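Local coordinates for protein dTDP-4-dehydrorhamnose Reductase (Yersinia enterocolitica, PDB 5U9C) that probably reduces dTDP-4-dehydro-beta-L-rhamnose to dTDP-L-rhamnose with NADPH, the closing step of dTDP-L-rhamnose biosynthesis, at residues W205-S219 with I262-P276. Residues are numbered along the deposited sequence; the frame is centred on the assembly and turned at random. Where two conformers were deposited one is given.
Sequences WAINKRHTGTLHFAS and IESIYMSILSDAPKP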
# COMPACT_ATOMS: atom_id res chain seq x y z
N TRP D 205 33.16 5.32 -24.58
CA TRP D 205 32.40 5.06 -25.79
C TRP D 205 31.26 6.08 -25.93
O TRP D 205 31.04 6.62 -27.01
CB TRP D 205 31.85 3.62 -25.79
CG TRP D 205 30.92 3.29 -26.93
CD1 TRP D 205 31.25 2.72 -28.12
CD2 TRP D 205 29.50 3.52 -26.99
NE1 TRP D 205 30.13 2.58 -28.92
CE2 TRP D 205 29.05 3.07 -28.25
CE3 TRP D 205 28.57 4.08 -26.10
CZ2 TRP D 205 27.71 3.15 -28.64
CZ3 TRP D 205 27.23 4.15 -26.49
CH2 TRP D 205 26.82 3.69 -27.75
N ALA D 206 30.60 6.37 -24.81
CA ALA D 206 29.44 7.28 -24.79
C ALA D 206 29.82 8.71 -25.14
O ALA D 206 29.08 9.40 -25.84
CB ALA D 206 28.75 7.24 -23.44
N ILE D 207 30.96 9.15 -24.63
CA ILE D 207 31.46 10.47 -24.92
C ILE D 207 31.73 10.60 -26.42
O ILE D 207 31.40 11.61 -27.02
CB ILE D 207 32.75 10.76 -24.14
CG1 ILE D 207 32.47 10.83 -22.64
CG2 ILE D 207 33.38 12.09 -24.60
CD1 ILE D 207 33.72 10.75 -21.78
N ASN D 208 32.33 9.57 -27.03
CA ASN D 208 32.66 9.58 -28.46
C ASN D 208 31.41 9.63 -29.35
O ASN D 208 31.43 10.28 -30.39
CB ASN D 208 33.52 8.35 -28.83
CG ASN D 208 33.95 8.33 -30.29
OD1 ASN D 208 33.70 7.37 -31.01
ND2 ASN D 208 34.56 9.41 -30.74
N LYS D 209 30.36 8.92 -28.96
CA LYS D 209 29.11 8.88 -29.72
C LYS D 209 28.14 9.97 -29.33
O LYS D 209 27.17 10.20 -30.05
CB LYS D 209 28.36 7.55 -29.47
CG LYS D 209 29.11 6.31 -29.91
CD LYS D 209 29.46 6.26 -31.40
CE LYS D 209 28.23 6.04 -32.28
NZ LYS D 209 27.65 4.68 -32.11
N ARG D 210 28.39 10.64 -28.21
CA ARG D 210 27.45 11.60 -27.64
C ARG D 210 26.08 10.94 -27.47
O ARG D 210 25.06 11.50 -27.84
CB ARG D 210 27.38 12.91 -28.45
CG ARG D 210 28.71 13.65 -28.54
CD ARG D 210 29.30 13.97 -27.16
NE ARG D 210 30.61 14.61 -27.29
CZ ARG D 210 30.81 15.91 -27.48
NH1 ARG D 210 32.04 16.38 -27.60
NH2 ARG D 210 29.78 16.76 -27.56
N HIS D 211 26.07 9.73 -26.92
CA HIS D 211 24.82 9.02 -26.66
C HIS D 211 23.99 9.82 -25.66
O HIS D 211 24.55 10.44 -24.75
CB HIS D 211 25.08 7.60 -26.14
CG HIS D 211 23.83 6.83 -25.91
ND1 HIS D 211 23.01 6.43 -26.94
CD2 HIS D 211 23.23 6.40 -24.77
CE1 HIS D 211 21.96 5.80 -26.45
NE2 HIS D 211 22.07 5.77 -25.14
N THR D 212 22.67 9.84 -25.85
CA THR D 212 21.78 10.61 -24.98
C THR D 212 20.62 9.79 -24.40
O THR D 212 20.27 8.75 -24.94
CB THR D 212 21.18 11.84 -25.71
OG1 THR D 212 20.47 11.41 -26.86
CG2 THR D 212 22.27 12.84 -26.14
N GLY D 213 20.03 10.30 -23.33
CA GLY D 213 18.88 9.63 -22.70
C GLY D 213 19.21 9.06 -21.33
O GLY D 213 20.07 9.58 -20.65
N THR D 214 18.49 8.01 -20.94
CA THR D 214 18.66 7.37 -19.62
C THR D 214 18.95 5.89 -19.82
O THR D 214 18.24 5.21 -20.58
CB THR D 214 17.42 7.60 -18.73
OG1 THR D 214 17.32 8.99 -18.38
CG2 THR D 214 17.52 6.79 -17.41
N LEU D 215 19.97 5.39 -19.14
CA LEU D 215 20.36 3.99 -19.20
C LEU D 215 20.66 3.43 -17.83
O LEU D 215 21.05 4.15 -16.92
CB LEU D 215 21.62 3.83 -20.04
CG LEU D 215 21.51 4.00 -21.55
CD1 LEU D 215 22.89 4.14 -22.16
CD2 LEU D 215 20.76 2.81 -22.15
N HIS D 216 20.45 2.13 -17.69
CA HIS D 216 20.82 1.38 -16.50
C HIS D 216 22.06 0.61 -16.90
O HIS D 216 22.05 -0.09 -17.92
CB HIS D 216 19.71 0.39 -16.18
CG HIS D 216 18.50 1.01 -15.60
ND1 HIS D 216 17.46 0.27 -15.09
CD2 HIS D 216 18.20 2.31 -15.34
CE1 HIS D 216 16.54 1.09 -14.60
NE2 HIS D 216 16.96 2.33 -14.76
N PHE D 217 23.13 0.70 -16.11
CA PHE D 217 24.37 -0.00 -16.42
C PHE D 217 24.76 -0.88 -15.23
O PHE D 217 25.24 -0.39 -14.19
CB PHE D 217 25.50 0.97 -16.81
CG PHE D 217 26.72 0.27 -17.39
CD1 PHE D 217 27.65 -0.32 -16.56
CD2 PHE D 217 26.91 0.18 -18.76
CE1 PHE D 217 28.75 -0.98 -17.06
CE2 PHE D 217 28.02 -0.48 -19.27
CZ PHE D 217 28.94 -1.06 -18.42
N ALA D 218 24.52 -2.18 -15.38
CA ALA D 218 24.82 -3.15 -14.33
C ALA D 218 24.94 -4.57 -14.85
O ALA D 218 24.34 -4.92 -15.88
CB ALA D 218 23.72 -3.12 -13.27
N SER D 219 25.71 -5.39 -14.13
CA SER D 219 25.85 -6.79 -14.47
C SER D 219 24.49 -7.47 -14.30
O SER D 219 23.65 -7.03 -13.49
CB SER D 219 26.89 -7.46 -13.57
OG SER D 219 28.15 -6.85 -13.68
N ILE D 262 18.57 -3.52 -10.81
CA ILE D 262 18.29 -2.84 -12.07
C ILE D 262 18.73 -3.68 -13.27
O ILE D 262 19.71 -4.44 -13.19
CB ILE D 262 18.93 -1.46 -12.18
CG1 ILE D 262 20.40 -1.49 -11.78
CG2 ILE D 262 18.18 -0.46 -11.30
CD1 ILE D 262 21.14 -0.22 -12.17
N GLU D 263 17.97 -3.58 -14.35
CA GLU D 263 18.30 -4.22 -15.62
C GLU D 263 18.01 -3.22 -16.72
O GLU D 263 17.35 -2.18 -16.49
CB GLU D 263 17.56 -5.55 -15.80
CG GLU D 263 16.07 -5.44 -15.97
CD GLU D 263 15.39 -6.79 -15.79
OE1 GLU D 263 15.49 -7.37 -14.70
OE2 GLU D 263 14.72 -7.25 -16.71
N SER D 264 18.57 -3.46 -17.90
CA SER D 264 18.38 -2.54 -19.02
C SER D 264 17.64 -3.18 -20.15
O SER D 264 17.89 -4.34 -20.50
CB SER D 264 19.71 -2.03 -19.55
OG SER D 264 19.53 -1.10 -20.63
N ILE D 265 16.73 -2.41 -20.73
CA ILE D 265 16.03 -2.83 -21.95
C ILE D 265 16.61 -2.09 -23.16
O ILE D 265 16.18 -2.33 -24.27
CB ILE D 265 14.53 -2.55 -21.89
CG1 ILE D 265 14.27 -1.08 -21.52
CG2 ILE D 265 13.91 -3.49 -20.87
CD1 ILE D 265 12.82 -0.65 -21.67
N TYR D 266 17.55 -1.17 -22.93
CA TYR D 266 18.12 -0.38 -24.03
C TYR D 266 19.61 -0.61 -24.35
O TYR D 266 20.08 -0.11 -25.36
CB TYR D 266 17.91 1.14 -23.78
CG TYR D 266 16.46 1.61 -23.69
CD1 TYR D 266 15.48 1.12 -24.55
CD2 TYR D 266 16.10 2.62 -22.81
CE1 TYR D 266 14.18 1.57 -24.49
CE2 TYR D 266 14.79 3.08 -22.74
CZ TYR D 266 13.84 2.55 -23.58
OH TYR D 266 12.54 2.98 -23.53
N MSE D 267 20.34 -1.32 -23.50
CA MSE D 267 21.78 -1.52 -23.74
C MSE D 267 22.03 -2.33 -24.98
O MSE D 267 23.00 -2.06 -25.71
CB MSE D 267 22.45 -2.12 -22.51
CG MSE D 267 22.57 -1.07 -21.41
SE MSE D 267 24.09 0.15 -21.71
CE MSE D 267 25.36 -1.33 -21.81
N SER D 268 21.16 -3.29 -25.28
CA SER D 268 21.33 -4.14 -26.47
C SER D 268 21.23 -3.40 -27.81
O SER D 268 21.76 -3.87 -28.79
CB SER D 268 20.34 -5.31 -26.44
OG SER D 268 19.02 -4.85 -26.73
N ILE D 269 20.56 -2.26 -27.86
CA ILE D 269 20.49 -1.53 -29.13
C ILE D 269 21.78 -0.74 -29.44
O ILE D 269 21.97 -0.31 -30.57
CB ILE D 269 19.23 -0.63 -29.28
CG1 ILE D 269 19.15 0.45 -28.21
CG2 ILE D 269 17.96 -1.48 -29.27
CD1 ILE D 269 17.90 1.31 -28.32
N LEU D 270 22.66 -0.59 -28.44
CA LEU D 270 23.94 0.09 -28.63
C LEU D 270 24.92 -0.99 -29.09
O LEU D 270 25.74 -1.47 -28.33
CB LEU D 270 24.37 0.74 -27.32
CG LEU D 270 23.30 1.63 -26.69
CD1 LEU D 270 23.85 2.30 -25.46
CD2 LEU D 270 22.80 2.66 -27.69
N SER D 271 24.79 -1.38 -30.35
CA SER D 271 25.55 -2.52 -30.92
C SER D 271 27.05 -2.60 -30.63
O SER D 271 27.53 -3.66 -30.24
CB SER D 271 25.30 -2.65 -32.43
OG SER D 271 25.66 -1.44 -33.10
N ASP D 272 27.79 -1.51 -30.77
CA ASP D 272 29.24 -1.59 -30.54
C ASP D 272 29.71 -1.07 -29.16
O ASP D 272 30.90 -0.95 -28.94
CB ASP D 272 30.01 -0.88 -31.67
CG ASP D 272 29.80 0.62 -31.67
OD1 ASP D 272 28.76 1.10 -31.16
OD2 ASP D 272 30.68 1.34 -32.20
N ALA D 273 28.78 -0.79 -28.25
CA ALA D 273 29.18 -0.29 -26.94
C ALA D 273 29.71 -1.42 -26.06
O ALA D 273 29.22 -2.54 -26.16
CB ALA D 273 28.00 0.36 -26.24
N PRO D 274 30.70 -1.13 -25.21
CA PRO D 274 31.17 -2.14 -24.26
C PRO D 274 30.06 -2.38 -23.22
O PRO D 274 29.56 -1.42 -22.63
CB PRO D 274 32.39 -1.48 -23.59
CG PRO D 274 32.60 -0.19 -24.28
CD PRO D 274 31.36 0.17 -25.02
N LYS D 275 29.71 -3.65 -23.00
CA LYS D 275 28.60 -4.01 -22.13
C LYS D 275 28.99 -4.81 -20.90
O LYS D 275 30.04 -5.44 -20.88
CB LYS D 275 27.57 -4.80 -22.96
CG LYS D 275 27.09 -4.02 -24.20
CD LYS D 275 26.08 -4.76 -25.05
CE LYS D 275 25.73 -3.95 -26.28
NZ LYS D 275 26.89 -3.77 -27.23
N PRO D 276 28.13 -4.80 -19.86
CA PRO D 276 28.45 -5.63 -18.71
C PRO D 276 28.13 -7.07 -19.05
O PRO D 276 27.52 -7.34 -20.09
CB PRO D 276 27.51 -5.13 -17.61
CG PRO D 276 26.62 -4.13 -18.25
CD PRO D 276 26.80 -4.19 -19.72
O HOH W 1 21.31 -6.05 -14.54
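H216 on strand 213-217 and S264 in the loop 263-276 bring their CA atoms to 5.3 Å; from there the loop arches to the last turn of helix 196-209, where W205 meets A273. A Schellman motif (C-prime residue R210) ends that helix, and a type I turn, L270 to A273, brings the loop over W205. The chi1 of 174° turns the W205 indole toward the loop, where A273 CB sits over its six-membered ring, 3.5 Å from the centroid, while K209 CG covers the opposite face. At the edge, W205 NE1 gives D272 OD1 a weak, bent bond of 3.0 Å, ring and carboxylate planes 78° apart; K209 NZ adds a long salt bridge to D272 OD1. L270 meets L215 tip to tip, CD1 to CD1 at 3.9 Å, and lays CD1 over the H211 ring. The F217 ring takes P276 CG over one face and the selenomethionine M267 obliquely, M267 CE lying 3.7 Å from F217 CD2. H216 ND1 donates to E263 O at 2.8 Å, tilted from the carbonyl plane, while R153 holds its NE2. S264 OG accepts from the N atoms of Y266 and M267, an ST turn and ST motif, and is also hydrogen-bonded to E120 OE2. The loop before helix 279-288 thus packs on strand 213-217, an edge strand of the parallel sheet within this chain, and on the adjoining helix of a Rossmann-type fold, as in extended short-chain dehydrogenases/reductases.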